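Local coordinates for protein RmpA (Streptococcus mutans, PDB 3BJV) that probably serves as the cytoplasmic IIA component of an ascorbate-type sugar phosphotransferase system, relaying phosphate for uptake of the incoming substrate, at residues L33-I47 against P67-S81. Residues are numbered along the deposited sequence; the frame is centred on the assembly and turned at random.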
# COMPACT_ATOMS: atom_id res chain seq x y z
N LEU A 33 17.90 -11.03 4.77
CA LEU A 33 17.74 -9.95 5.75
C LEU A 33 18.07 -10.32 7.21
O LEU A 33 18.45 -9.45 8.01
CB LEU A 33 16.29 -9.46 5.73
CG LEU A 33 15.78 -8.95 4.41
CD1 LEU A 33 14.31 -8.46 4.55
CD2 LEU A 33 16.73 -7.86 3.92
N ILE A 34 17.87 -11.57 7.58
CA ILE A 34 18.45 -12.09 8.80
C ILE A 34 20.02 -12.05 8.69
O ILE A 34 20.69 -11.55 9.59
CB ILE A 34 18.02 -13.50 9.07
CG1 ILE A 34 16.52 -13.56 9.34
CG2 ILE A 34 18.77 -14.02 10.22
CD1 ILE A 34 15.91 -14.93 9.02
N GLU A 35 20.59 -12.54 7.59
CA GLU A 35 22.03 -12.51 7.46
C GLU A 35 22.62 -11.09 7.54
O GLU A 35 23.62 -10.86 8.20
CB GLU A 35 22.48 -13.23 6.20
CG GLU A 35 22.14 -14.70 6.21
CD GLU A 35 22.09 -15.30 4.82
OE1 GLU A 35 22.30 -14.58 3.80
OE2 GLU A 35 21.85 -16.52 4.73
N SER A 36 22.00 -10.12 6.90
CA SER A 36 22.50 -8.78 7.04
C SER A 36 22.23 -8.12 8.36
O SER A 36 22.82 -7.08 8.62
CB SER A 36 22.01 -7.89 5.90
OG SER A 36 20.63 -7.70 6.00
N GLY A 37 21.36 -8.69 9.21
CA GLY A 37 20.95 -7.98 10.44
C GLY A 37 19.85 -6.92 10.27
O GLY A 37 19.53 -6.20 11.20
N ALA A 38 19.20 -6.86 9.10
CA ALA A 38 18.03 -6.00 8.95
C ALA A 38 16.89 -6.45 9.85
O ALA A 38 16.19 -5.62 10.41
CB ALA A 38 17.58 -5.93 7.52
N VAL A 39 16.71 -7.76 10.01
CA VAL A 39 15.68 -8.27 10.89
C VAL A 39 16.25 -9.30 11.88
O VAL A 39 17.28 -9.91 11.59
CB VAL A 39 14.47 -8.90 10.13
CG1 VAL A 39 13.77 -7.90 9.32
CG2 VAL A 39 14.89 -10.14 9.26
N LYS A 40 15.60 -9.46 13.04
CA LYS A 40 15.92 -10.56 13.94
C LYS A 40 15.40 -11.86 13.33
O LYS A 40 14.52 -11.82 12.47
CB LYS A 40 15.29 -10.32 15.32
CG LYS A 40 15.98 -9.21 16.13
CD LYS A 40 15.29 -9.03 17.49
CE LYS A 40 15.69 -7.68 18.18
NZ LYS A 40 15.13 -7.46 19.60
N PRO A 41 15.94 -13.01 13.75
CA PRO A 41 15.48 -14.33 13.33
C PRO A 41 13.96 -14.60 13.48
O PRO A 41 13.41 -15.33 12.67
CB PRO A 41 16.29 -15.29 14.23
CG PRO A 41 17.51 -14.55 14.52
CD PRO A 41 17.12 -13.11 14.64
N GLU A 42 13.32 -14.02 14.50
CA GLU A 42 11.94 -14.25 14.81
C GLU A 42 11.02 -13.71 13.75
O GLU A 42 9.88 -14.09 13.74
CB GLU A 42 11.56 -13.52 16.12
CG GLU A 42 11.70 -11.99 16.05
CD GLU A 42 11.49 -11.28 17.39
OE1 GLU A 42 10.42 -11.49 18.04
OE2 GLU A 42 12.42 -10.52 17.81
N TYR A 43 11.51 -12.81 12.91
CA TYR A 43 10.73 -12.18 11.84
C TYR A 43 10.12 -13.20 10.90
O TYR A 43 8.99 -13.10 10.51
CB TYR A 43 11.59 -11.19 11.02
CG TYR A 43 10.79 -10.18 10.20
CD1 TYR A 43 9.90 -9.28 10.81
CD2 TYR A 43 10.90 -10.15 8.81
CE1 TYR A 43 9.16 -8.36 10.04
CE2 TYR A 43 10.20 -9.23 8.06
CZ TYR A 43 9.33 -8.36 8.67
OH TYR A 43 8.66 -7.46 7.89
N TYR A 44 10.91 -14.21 10.61
CA TYR A 44 10.52 -15.39 9.89
C TYR A 44 9.35 -16.14 10.51
O TYR A 44 8.36 -16.38 9.82
CB TYR A 44 11.76 -16.28 9.71
CG TYR A 44 11.48 -17.68 9.20
CD1 TYR A 44 10.88 -17.90 7.97
CD2 TYR A 44 11.82 -18.75 9.97
CE1 TYR A 44 10.60 -19.22 7.54
CE2 TYR A 44 11.57 -20.03 9.57
CZ TYR A 44 10.96 -20.27 8.37
OH TYR A 44 10.77 -21.59 8.04
N ASN A 45 9.45 -16.54 11.78
CA ASN A 45 8.38 -17.26 12.47
C ASN A 45 7.11 -16.41 12.45
O ASN A 45 6.01 -16.93 12.25
CB ASN A 45 8.80 -17.61 13.93
CG ASN A 45 7.66 -18.30 14.74
OD1 ASN A 45 6.94 -17.66 15.50
ND2 ASN A 45 7.48 -19.59 14.54
N ALA A 46 7.27 -15.10 12.63
CA ALA A 46 6.11 -14.18 12.61
C ALA A 46 5.33 -14.18 11.30
O ALA A 46 4.10 -14.12 11.32
CB ALA A 46 6.51 -12.76 12.98
N ILE A 47 6.03 -14.22 10.17
CA ILE A 47 5.39 -14.10 8.85
C ILE A 47 4.59 -15.36 8.70
O ILE A 47 3.43 -15.30 8.31
CB ILE A 47 6.42 -13.90 7.69
CG1 ILE A 47 6.91 -12.46 7.65
CG2 ILE A 47 5.80 -14.11 6.34
CD1 ILE A 47 8.30 -12.32 6.96
N PRO A 67 6.17 -10.48 1.39
CA PRO A 67 6.04 -11.01 2.76
C PRO A 67 6.61 -10.03 3.81
O PRO A 67 7.71 -9.46 3.61
CB PRO A 67 6.90 -12.28 2.73
CG PRO A 67 7.28 -12.52 1.31
CD PRO A 67 7.09 -11.27 0.56
N HIS A 68 5.85 -9.79 4.88
CA HIS A 68 6.25 -8.92 5.99
C HIS A 68 5.43 -9.22 7.25
O HIS A 68 4.45 -9.99 7.23
CB HIS A 68 6.08 -7.45 5.63
CG HIS A 68 4.66 -7.06 5.40
ND1 HIS A 68 3.94 -7.47 4.30
CD2 HIS A 68 3.82 -6.31 6.14
CE1 HIS A 68 2.71 -7.00 4.38
NE2 HIS A 68 2.60 -6.30 5.50
N ALA A 69 5.85 -8.61 8.36
CA ALA A 69 5.15 -8.68 9.62
C ALA A 69 5.25 -7.26 10.23
O ALA A 69 5.86 -6.37 9.63
CB ALA A 69 5.81 -9.71 10.51
N ARG A 70 4.65 -7.05 11.41
CA ARG A 70 4.71 -5.77 12.15
C ARG A 70 6.18 -5.45 12.46
O ARG A 70 6.94 -6.38 12.61
CB ARG A 70 3.94 -5.87 13.50
CG ARG A 70 2.49 -6.42 13.42
CD ARG A 70 1.71 -6.19 14.75
NE ARG A 70 2.29 -6.85 15.94
CZ ARG A 70 1.88 -6.63 17.21
NH1 ARG A 70 0.88 -5.76 17.47
NH2 ARG A 70 2.46 -7.26 18.25
N PRO A 71 6.57 -4.15 12.56
CA PRO A 71 7.92 -3.77 13.02
C PRO A 71 8.32 -4.42 14.34
O PRO A 71 9.48 -4.78 14.49
CB PRO A 71 7.85 -2.26 13.18
CG PRO A 71 6.78 -1.85 12.24
CD PRO A 71 5.77 -2.96 12.19
N GLU A 72 7.37 -4.61 15.25
CA GLU A 72 7.65 -5.13 16.58
C GLU A 72 8.10 -6.58 16.56
O GLU A 72 8.74 -7.03 17.49
CB GLU A 72 6.42 -5.02 17.52
CG GLU A 72 5.98 -3.58 17.79
CD GLU A 72 5.21 -2.99 16.61
OE1 GLU A 72 4.83 -3.81 15.73
OE2 GLU A 72 5.00 -1.74 16.54
N ALA A 73 7.75 -7.31 15.52
CA ALA A 73 8.22 -8.70 15.35
C ALA A 73 9.70 -8.82 14.88
O ALA A 73 10.07 -9.76 14.23
CB ALA A 73 7.26 -9.46 14.41
N GLY A 74 10.55 -7.85 15.19
CA GLY A 74 11.99 -8.01 15.01
C GLY A 74 12.65 -7.28 13.85
O GLY A 74 13.76 -7.68 13.42
N VAL A 75 12.05 -6.20 13.37
CA VAL A 75 12.73 -5.35 12.42
C VAL A 75 13.71 -4.44 13.19
O VAL A 75 13.29 -3.78 14.14
CB VAL A 75 11.73 -4.51 11.55
CG1 VAL A 75 12.48 -3.53 10.60
CG2 VAL A 75 10.73 -5.46 10.77
N GLN A 76 15.00 -4.45 12.77
CA GLN A 76 16.05 -3.57 13.25
C GLN A 76 16.17 -2.40 12.35
O GLN A 76 16.40 -1.29 12.77
CB GLN A 76 17.42 -4.23 13.21
CG GLN A 76 17.49 -5.65 13.79
CD GLN A 76 17.74 -5.65 15.25
OE1 GLN A 76 17.12 -4.87 15.99
NE2 GLN A 76 18.65 -6.52 15.70
N ARG A 77 16.08 -2.64 11.06
CA ARG A 77 16.16 -1.53 10.15
C ARG A 77 15.40 -1.82 8.85
O ARG A 77 15.08 -2.98 8.56
CB ARG A 77 17.63 -1.18 9.88
CG ARG A 77 18.39 -2.24 9.18
CD ARG A 77 19.77 -1.72 8.88
NE ARG A 77 20.29 -2.38 7.68
CZ ARG A 77 21.16 -3.38 7.73
NH1 ARG A 77 21.61 -3.82 8.94
NH2 ARG A 77 21.60 -3.91 6.58
N ASP A 78 15.09 -0.73 8.14
CA ASP A 78 14.30 -0.77 6.88
C ASP A 78 15.09 -1.52 5.79
O ASP A 78 16.26 -1.27 5.62
CB ASP A 78 13.96 0.65 6.40
CG ASP A 78 12.98 1.33 7.28
OD1 ASP A 78 11.84 0.82 7.48
OD2 ASP A 78 13.36 2.37 7.81
N ALA A 79 14.49 -2.47 5.11
CA ALA A 79 15.25 -3.24 4.09
C ALA A 79 14.29 -4.00 3.26
O ALA A 79 13.12 -4.13 3.66
CB ALA A 79 16.26 -4.19 4.74
N PHE A 80 14.78 -4.48 2.13
CA PHE A 80 14.04 -5.26 1.18
C PHE A 80 14.90 -6.41 0.71
O PHE A 80 16.11 -6.28 0.68
CB PHE A 80 13.71 -4.45 -0.08
CG PHE A 80 12.93 -3.20 0.15
CD1 PHE A 80 13.57 -1.97 0.32
CD2 PHE A 80 11.53 -3.23 0.12
CE1 PHE A 80 12.83 -0.81 0.50
CE2 PHE A 80 10.76 -2.03 0.28
CZ PHE A 80 11.42 -0.84 0.44
N SER A 81 14.27 -7.52 0.28
CA SER A 81 14.93 -8.50 -0.55
C SER A 81 14.06 -8.85 -1.80
O SER A 81 12.92 -8.49 -1.90
CB SER A 81 15.21 -9.75 0.24
OG SER A 81 14.00 -10.44 0.44
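Y43 packs into the bend of 67-81, its ring reaching from helix 42-54 across A69 and V75. With CG anti to the backbone N (chi1 -162°), the ring lies alongside V75, CE1 3.4 Å from V75 CG2, while V39 CG1 sits over one face, offset toward the rim. The carbonyl oxygens of R70 and A73 meet its edge in plane. Its hydroxyl accepts from A69 N (3.1 Å to Y43 OH, 163° at the hydrogen) and is also hydrogen-bonded to L103 O of strand 96-104, so two backbone partners fix the ring's far end. Next to it, A46 CB lies 3.7 Å from A73 CB, and I47 CG1 presses on H68 O.

Backbone pairing joins the middle. K40 N donates to G74 O over 2.6 Å, nearly straight at 170°, and Q76 N to A38 O, tilted out of the carbonyl plane; these two bonds flank V39 and V75 and make their single bridge. R77 N adds a second donor to A38 O, on a lone pair. G74, at positive phi, brings its bare CA close against K40 CB and the E42 carboxylate. Beyond the bridge, A38 CB closes on A79 CB at 3.5 Å, and L33 CD2 reaches the same methyl.

The solvent side is looser. The exposed K40 and Q76 cross at about a right angle and come no nearer than 3.8 Å (K40 CG to Q76 NE2), and R77 NH1 makes only a weak bond to S36 O (3.5 Å).

G37 closes helix 22-36 in a Schellman motif, and the bridge just after it ties the turn into helix 42-54 to the loop leading into strand 79-85, a helix-to-sheet junction within the alpha/beta three-layer sandwich of this EIIA type 2 domain.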